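Local structure of enoyl-CoA hydratase/isomerase (Shewanella pealeana, 4KPK) at residues E266-A269 against R270-S274; G277-G280 against L281-F285; A109-F113 against E114-A118. The protein belongs to the crotonase-like enoyl-CoA hydratase/isomerase family and probably works as an isomerase, its exact substrate and reaction not being established. All blocks are in the same frame, centred on the assembly; numbering follows the deposited sequence.

Contact 1 of 3, residues E266-A269 against R270-S274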
loop_
_atom_site.group_PDB
_atom_site.type_symbol
_atom_site.label_atom_id
_atom_site.label_comp_id
_atom_site.label_asym_id
_atom_site.label_seq_id
_atom_site.Cartn_x
_atom_site.Cartn_y
_atom_site.Cartn_z
ATOM N N GLU A 266 21.717 -12.355 -4.354
ATOM C CA GLU A 266 22.319 -13.393 -3.540
ATOM C C GLU A 266 21.308 -14.475 -3.161
ATOM O O GLU A 266 21.650 -15.656 -3.241
ATOM C CB GLU A 266 23.010 -12.777 -2.325
ATOM C CG GLU A 266 23.781 -13.763 -1.470
ATOM C CD GLU A 266 22.872 -14.488 -0.489
ATOM O OE1 GLU A 266 21.752 -13.983 -0.256
ATOM O OE2 GLU A 266 23.258 -15.566 0.036
ATOM N N ARG A 267 20.067 -14.110 -2.790
ATOM C CA ARG A 267 19.048 -15.134 -2.489
ATOM C C ARG A 267 18.778 -16.086 -3.667
ATOM O O ARG A 267 18.794 -17.301 -3.489
ATOM C CB ARG A 267 17.733 -14.544 -1.979
ATOM C CG ARG A 267 17.862 -13.874 -0.622
ATOM C CD ARG A 267 17.992 -14.912 0.491
ATOM N NE ARG A 267 19.377 -15.360 0.714
ATOM C CZ ARG A 267 19.738 -16.323 1.566
ATOM N NH1 ARG A 267 18.817 -16.976 2.278
ATOM N NH2 ARG A 267 21.024 -16.634 1.706
ATOM N N ILE A 268 18.478 -15.561 -4.840
ATOM C CA ILE A 268 18.177 -16.454 -5.979
ATOM C C ILE A 268 19.385 -17.354 -6.318
ATOM O O ILE A 268 19.242 -18.564 -6.481
ATOM C CB ILE A 268 17.634 -15.691 -7.202
ATOM C CG1 ILE A 268 17.233 -16.658 -8.334
ATOM C CG2 ILE A 268 18.623 -14.632 -7.670
ATOM C CD1 ILE A 268 16.342 -17.816 -7.872
ATOM N N ALA A 269 20.575 -16.775 -6.331
ATOM C CA ALA A 269 21.789 -17.538 -6.640
ATOM C C ALA A 269 21.982 -18.667 -5.656
ATOM O O ALA A 269 22.201 -19.821 -6.065
ATOM C CB ALA A 269 22.993 -16.604 -6.670
ATOM N N ARG A 270 21.866 -18.368 -4.358
ATOM C CA ARG A 270 21.911 -19.420 -3.324
ATOM C C ARG A 270 20.916 -20.491 -3.455
ATOM O O ARG A 270 21.259 -21.624 -3.258
ATOM C CB ARG A 270 21.577 -18.936 -1.938
ATOM C CG ARG A 270 22.640 -18.264 -1.211
ATOM C CD ARG A 270 23.871 -19.084 -0.909
ATOM N NE ARG A 270 24.762 -18.028 -0.404
ATOM C CZ ARG A 270 26.052 -17.905 -0.638
ATOM N NH1 ARG A 270 26.719 -18.844 -1.323
ATOM N NH2 ARG A 270 26.680 -16.837 -0.142
ATOM N N ILE A 271 19.639 -20.166 -3.598
ATOM C CA ILE A 271 18.686 -21.298 -3.595
ATOM C C ILE A 271 18.929 -22.187 -4.794
ATOM O O ILE A 271 18.858 -23.379 -4.639
ATOM C CB ILE A 271 17.175 -20.975 -3.622
ATOM C CG1 ILE A 271 16.906 -19.733 -4.416
ATOM C CG2 ILE A 271 16.541 -21.014 -2.249
ATOM C CD1 ILE A 271 15.826 -19.939 -5.413
ATOM N N ARG A 272 19.198 -21.594 -5.952
ATOM C CA ARG A 272 19.405 -22.338 -7.227
ATOM C C ARG A 272 20.437 -23.445 -7.134
ATOM O O ARG A 272 20.313 -24.430 -7.849
ATOM C CB ARG A 272 19.985 -21.447 -8.307
ATOM C CG ARG A 272 19.060 -20.499 -8.954
ATOM C CD ARG A 272 19.823 -19.788 -10.068
ATOM N NE ARG A 272 18.947 -18.815 -10.674
ATOM C CZ ARG A 272 17.945 -19.184 -11.449
ATOM N NH1 ARG A 272 17.775 -20.483 -11.750
ATOM N NH2 ARG A 272 17.143 -18.272 -11.946
ATOM N N VAL A 273 21.501 -23.200 -6.339
ATOM C CA VAL A 273 22.557 -24.171 -6.148
ATOM C C VAL A 273 22.246 -25.085 -4.972
ATOM O O VAL A 273 22.848 -26.145 -4.877
ATOM C CB VAL A 273 23.992 -23.546 -5.992
ATOM C CG1 VAL A 273 24.276 -22.591 -7.141
ATOM C CG2 VAL A 273 24.180 -22.827 -4.680
ATOM N N SER A 274 21.332 -24.685 -4.080
ATOM C CA SER A 274 20.854 -25.600 -3.026
ATOM C C SER A 274 20.358 -26.954 -3.580
ATOM O O SER A 274 19.940 -27.087 -4.760
ATOM C CB SER A 274 19.761 -24.927 -2.148
ATOM O OG SER A 274 18.424 -25.026 -2.700
#

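Contact 2 of 3, residues G277-G280 against L281-F285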
loop_
_atom_site.group_PDB
_atom_site.type_symbol
_atom_site.label_atom_id
_atom_site.label_comp_id
_atom_site.label_asym_id
_atom_site.label_seq_id
_atom_site.Cartn_x
_atom_site.Cartn_y
_atom_site.Cartn_z
ATOM N N GLY A 277 16.638 -26.395 -4.476
ATOM C CA GLY A 277 16.662 -25.707 -5.782
ATOM C C GLY A 277 17.027 -26.649 -6.916
ATOM O O GLY A 277 16.330 -26.746 -7.951
ATOM N N GLN A 278 18.082 -27.431 -6.699
ATOM C CA GLN A 278 18.542 -28.358 -7.709
ATOM C C GLN A 278 17.487 -29.430 -7.981
ATOM O O GLN A 278 17.294 -29.776 -9.104
ATOM C CB GLN A 278 19.919 -28.945 -7.386
ATOM C CG GLN A 278 21.009 -27.880 -7.481
ATOM C CD GLN A 278 21.309 -27.470 -8.923
ATOM O OE1 GLN A 278 21.286 -26.266 -9.315
ATOM N NE2 GLN A 278 21.596 -28.468 -9.738
ATOM N N GLU A 279 16.822 -29.921 -6.958
ATOM C CA GLU A 279 15.833 -30.984 -7.141
ATOM C C GLU A 279 14.595 -30.435 -7.843
ATOM O O GLU A 279 14.043 -31.095 -8.737
ATOM C CB GLU A 279 15.461 -31.711 -5.814
ATOM C CG GLU A 279 14.086 -32.416 -5.778
ATOM C CD GLU A 279 13.994 -33.658 -6.676
ATOM O OE1 GLU A 279 14.943 -33.938 -7.428
ATOM O OE2 GLU A 279 12.941 -34.359 -6.670
ATOM N N GLY A 280 14.175 -29.227 -7.473
ATOM C CA GLY A 280 13.035 -28.612 -8.160
ATOM C C GLY A 280 13.293 -28.485 -9.656
ATOM O O GLY A 280 12.440 -28.838 -10.484
ATOM N N LEU A 281 14.485 -28.017 -10.013
ATOM C CA LEU A 281 14.832 -27.870 -11.427
ATOM C C LEU A 281 14.909 -29.177 -12.159
ATOM O O LEU A 281 14.351 -29.309 -13.236
ATOM C CB LEU A 281 16.168 -27.155 -11.590
ATOM C CG LEU A 281 16.041 -25.683 -11.229
ATOM C CD1 LEU A 281 17.428 -25.073 -11.053
ATOM C CD2 LEU A 281 15.221 -24.968 -12.297
ATOM N N ASN A 282 15.631 -30.137 -11.597
ATOM C CA ASN A 282 15.744 -31.474 -12.229
ATOM C C ASN A 282 14.409 -32.221 -12.453
ATOM O O ASN A 282 14.204 -32.833 -13.506
ATOM C CB ASN A 282 16.667 -32.356 -11.424
ATOM C CG ASN A 282 18.069 -31.800 -11.363
ATOM O OD1 ASN A 282 18.548 -31.149 -12.309
ATOM N ND2 ASN A 282 18.740 -32.058 -10.249
ATOM N N ALA A 283 13.531 -32.164 -11.452
ATOM C CA ALA A 283 12.202 -32.756 -11.540
ATOM C C ALA A 283 11.460 -32.163 -12.743
ATOM O O ALA A 283 10.905 -32.891 -13.565
ATOM C CB ALA A 283 11.431 -32.515 -10.246
ATOM N N PHE A 284 11.463 -30.840 -12.843
ATOM C CA PHE A 284 10.860 -30.141 -13.992
ATOM C C PHE A 284 11.515 -30.557 -15.321
ATOM O O PHE A 284 10.810 -30.893 -16.265
ATOM C CB PHE A 284 10.947 -28.628 -13.774
ATOM C CG PHE A 284 10.403 -27.776 -14.914
ATOM C CD1 PHE A 284 9.034 -27.692 -15.161
ATOM C CD2 PHE A 284 11.265 -26.994 -15.690
ATOM C CE1 PHE A 284 8.548 -26.881 -16.182
ATOM C CE2 PHE A 284 10.787 -26.181 -16.695
ATOM C CZ PHE A 284 9.423 -26.120 -16.945
ATOM N N PHE A 285 12.854 -30.531 -15.417
ATOM C CA PHE A 285 13.489 -30.969 -16.672
ATOM C C PHE A 285 13.094 -32.401 -16.988
ATOM O O PHE A 285 12.803 -32.700 -18.143
ATOM C CB PHE A 285 15.016 -30.877 -16.648
ATOM C CG PHE A 285 15.535 -29.503 -16.378
ATOM C CD1 PHE A 285 14.937 -28.394 -16.954
ATOM C CD2 PHE A 285 16.637 -29.321 -15.549
ATOM C CE1 PHE A 285 15.410 -27.128 -16.688
ATOM C CE2 PHE A 285 17.124 -28.055 -15.295
ATOM C CZ PHE A 285 16.498 -26.950 -15.865
#

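Contact 3 of 3, residues A109-F113 against E114-A118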
loop_
_atom_site.group_PDB
_atom_site.type_symbol
_atom_site.label_atom_id
_atom_site.label_comp_id
_atom_site.label_asym_id
_atom_site.label_seq_id
_atom_site.Cartn_x
_atom_site.Cartn_y
_atom_site.Cartn_z
ATOM N N ALA A 109 -7.266 -4.297 33.782
ATOM C CA ALA A 109 -7.599 -3.008 34.389
ATOM C C ALA A 109 -6.904 -2.800 35.743
ATOM O O ALA A 109 -6.523 -1.696 36.047
ATOM C CB ALA A 109 -9.101 -2.880 34.568
ATOM N N LYS A 110 -6.723 -3.862 36.524
ATOM C CA LYS A 110 -6.169 -3.752 37.882
ATOM C C LYS A 110 -4.661 -3.854 37.816
ATOM O O LYS A 110 -4.008 -3.687 38.821
ATOM C CB LYS A 110 -6.654 -4.889 38.788
ATOM C CG LYS A 110 -8.072 -4.861 39.292
ATOM C CD LYS A 110 -8.293 -6.209 39.999
ATOM C CE LYS A 110 -9.641 -6.338 40.713
ATOM N NZ LYS A 110 -10.750 -6.849 39.831
HETATM N N MSE A 111 -4.105 -4.142 36.642
HETATM C CA MSE A 111 -2.678 -4.381 36.531
HETATM C C MSE A 111 -1.954 -3.055 36.570
HETATM O O MSE A 111 -2.517 -2.040 36.179
HETATM C CB MSE A 111 -2.362 -5.071 35.223
HETATM C CG MSE A 111 -2.487 -6.578 35.382
HETATM SE SE MSE A 111 -2.256 -7.423 33.589
HETATM C CE MSE A 111 -1.067 -8.859 34.198
ATOM N N ASP A 112 -0.702 -3.055 37.044
ATOM C CA ASP A 112 0.138 -1.871 36.915
ATOM C C ASP A 112 0.882 -1.883 35.546
ATOM O O ASP A 112 0.752 -2.835 34.740
ATOM C CB ASP A 112 1.114 -1.763 38.113
ATOM C CG ASP A 112 2.149 -2.903 38.160
ATOM O OD1 ASP A 112 2.369 -3.590 37.133
ATOM O OD2 ASP A 112 2.739 -3.129 39.249
ATOM N N PHE A 113 1.676 -0.851 35.286
ATOM C CA PHE A 113 2.357 -0.727 33.995
ATOM C C PHE A 113 3.128 -2.005 33.598
ATOM O O PHE A 113 2.957 -2.573 32.481
ATOM C CB PHE A 113 3.287 0.482 33.965
ATOM C CG PHE A 113 4.067 0.580 32.694
ATOM C CD1 PHE A 113 3.409 0.829 31.479
ATOM C CD2 PHE A 113 5.441 0.369 32.687
ATOM C CE1 PHE A 113 4.116 0.879 30.298
ATOM C CE2 PHE A 113 6.151 0.409 31.505
ATOM C CZ PHE A 113 5.500 0.671 30.309
ATOM N N GLU A 114 3.918 -2.510 34.536
ATOM C CA GLU A 114 4.811 -3.595 34.226
ATOM C C GLU A 114 4.086 -4.917 33.972
ATOM O O GLU A 114 4.515 -5.736 33.173
ATOM C CB GLU A 114 5.842 -3.749 35.338
ATOM C CG GLU A 114 6.954 -4.708 34.966
ATOM C CD GLU A 114 7.301 -5.691 36.089
ATOM O OE1 GLU A 114 6.396 -6.090 36.884
ATOM O OE2 GLU A 114 8.501 -6.071 36.167
ATOM N N GLN A 115 3.014 -5.148 34.683
ATOM C CA GLN A 115 2.236 -6.359 34.461
ATOM C C GLN A 115 1.553 -6.268 33.109
ATOM O O GLN A 115 1.455 -7.268 32.368
ATOM C CB GLN A 115 1.212 -6.524 35.557
ATOM C CG GLN A 115 1.834 -6.860 36.905
ATOM C CD GLN A 115 0.770 -6.797 37.997
ATOM O OE1 GLN A 115 0.030 -5.830 38.078
ATOM N NE2 GLN A 115 0.676 -7.841 38.817
ATOM N N ASN A 116 1.068 -5.073 32.809
ATOM C CA ASN A 116 0.451 -4.794 31.507
ATOM C C ASN A 116 1.415 -4.983 30.366
ATOM O O ASN A 116 1.048 -5.490 29.341
ATOM C CB ASN A 116 -0.082 -3.361 31.468
ATOM C CG ASN A 116 -1.499 -3.240 31.982
ATOM O OD1 ASN A 116 -1.820 -2.309 32.725
ATOM N ND2 ASN A 116 -2.360 -4.150 31.576
ATOM N N LEU A 117 2.664 -4.570 30.574
ATOM C CA LEU A 117 3.684 -4.661 29.571
ATOM C C LEU A 117 4.013 -6.104 29.228
ATOM O O LEU A 117 4.121 -6.456 28.032
ATOM C CB LEU A 117 4.919 -3.889 30.009
ATOM C CG LEU A 117 6.013 -3.669 28.959
ATOM C CD1 LEU A 117 5.641 -2.565 27.971
ATOM C CD2 LEU A 117 7.345 -3.316 29.647
ATOM N N ALA A 118 4.172 -6.925 30.271
ATOM C CA ALA A 118 4.354 -8.350 30.120
ATOM C C ALA A 118 3.182 -8.971 29.326
ATOM O O ALA A 118 3.417 -9.745 28.436
ATOM C CB ALA A 118 4.469 -9.016 31.499
#

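Contact 1 of 3, residues E266-A269 against R270-S274
Glu266 OE2 is gripped by two arginines, accepting from Arg270 NE at 2.9 Å one turn ahead and from Arg267 NH2 at 3.0 Å beside it, a salt-bridge network on the last turns of helix 258-273. The two donors approach differently. Arg267 binds side-on, NE to OE1 and NH2 to OE2, using the syn sides of the carboxylate, and both oxygens lie close to its guanidinium plane. Arg270 reaches OE2 from the anti side through a more bent bond (140°), its guanidinium turned 62° from the carboxylate. Two successive bends in the Arg267 chain bring its head back to Glu266, where NH2 comes within 4.5 Å of Arg270 NE; the shared carboxylate probably offsets this meeting of like charges. Cation-pi contacts flank the network: Arg267 with Trp243 of helix 238-251, Arg270 with Phe113 of the second subunit. On another side of the helix, Ile268 CG1 lies 3.6 Å from Arg272 NE, and Ile268 CD1 sits over one face of that guanidinium. Nearly straight backbone bonds bind Arg270, Ile271 and Arg272 to the preceding turn, but the next one, Val273 N to Ala269 O, is weak at 3.5 Å. The helix then gives way at Ser274, the N-cap of helix 275-285: its OG donates to Ile271 O at 2.6 Å and bonds Gly277 N.

Contact 2 of 3, residues G277-G280 against L281-F285
Leu281 lies against the carbonyl of Gly277 one turn back in helix 275-285, the C-terminal helix of this crotonase-family chain. Its N donates to Gly277 O at 3.0 Å, and its CG, anti to its own carbonyl carbon and beside the backbone N (chi1 -71°), leans over the same oxygen at 3.5 Å. This is an ordinary alpha-helical i to i+4 contact, and the pattern repeats along the turn. Asn282 N bonds Gln278 O, Ala283 N bonds Glu279 O, and Phe284 N reaches Gly280 O over a slightly longer 3.2 Å. Ala283 CB also rests 3.3 Å from Glu279 O. Side chains meet one another only loosely across this turn: Glu279 OE2 stands 4.3 Å from Ala283 CB, and its carboxylate is bound beyond the turn. OE1 forms a salt bridge with Arg288 and OE2 accepts from Gln291 N, which ties the tail of the chain back to the helix, while Pro290 packs on both Glu279 and Ala283. The other flank faces the second subunit, where Leu281 packs on Ala109, Phe284 on Leu102 and Phe285 on Arg106. Phe284 can reach outward because its CG is anti to the backbone N (chi1 178°), which leads the ring away from the preceding turn and leaves CB as the part nearest Gly280 O. Phe285 instead folds back along the helix, and Leu281 O lies 3.2 Å above one face of its ring, offset toward the rim.

Contact 3 of 3, residues A109-F113 against E114-A118
A capping box starts helix 113-132, with Asp112 as N-cap and Gln115 as its partner. Asp112 OD1 accepts from Gln115 N at 3.0 Å, nearly in line with its C-O bond, and in turn Gln115 OE1 accepts from Asp112 N at 3.1 Å, in the plane of the amide carbonyl. The Asp112 carboxylate can turn back over the first turn because CG stands between the backbone N and the carbonyl carbon (chi1 66°). Gln115, extended beyond CG, crosses it at about a right angle, and the two flat groups are 54° apart. Selenomethionine 111 (Met111) crosses the base of Gln115, with CE 3.5 Å from Gln115 CB, while its SE sits 3.8 Å from Asn116 ND2. Regular helix bonding begins with Asn116 N to Asp112 O and Leu117 N to Phe113 O, the latter short at 2.8 Å but bent. Asn116 packs on Arg272 of the third subunit, and Phe113 and Leu117 both pack on Ala269 of that subunit. These two run side by side, pointing the same way, with Phe113 CZ 4.0 Å from Leu117 CD1.

How the contacts relate
Contacts 1 and 2 are both partly buried and sit on consecutive helices, 258-273 and 275-285, with centres about 13 Å apart. Contact 3 is a surface contact at the start of helix 113-132; its centre is about 46 Å from that of contact 1 and 53 Å from that of contact 2 in the same chain. The assembly of three chains removes this separation, because the 109-118 region of one subunit meets the two C-terminal helices of another. Their chemistry differs accordingly: contact 1 shares one carboxylate between two arginines of a helix, contact 2 rests on backbone hydrogen bonds, its apolar side chains packing on the second subunit, and contact 3 caps a helix with reciprocal side-chain-to-backbone bonds.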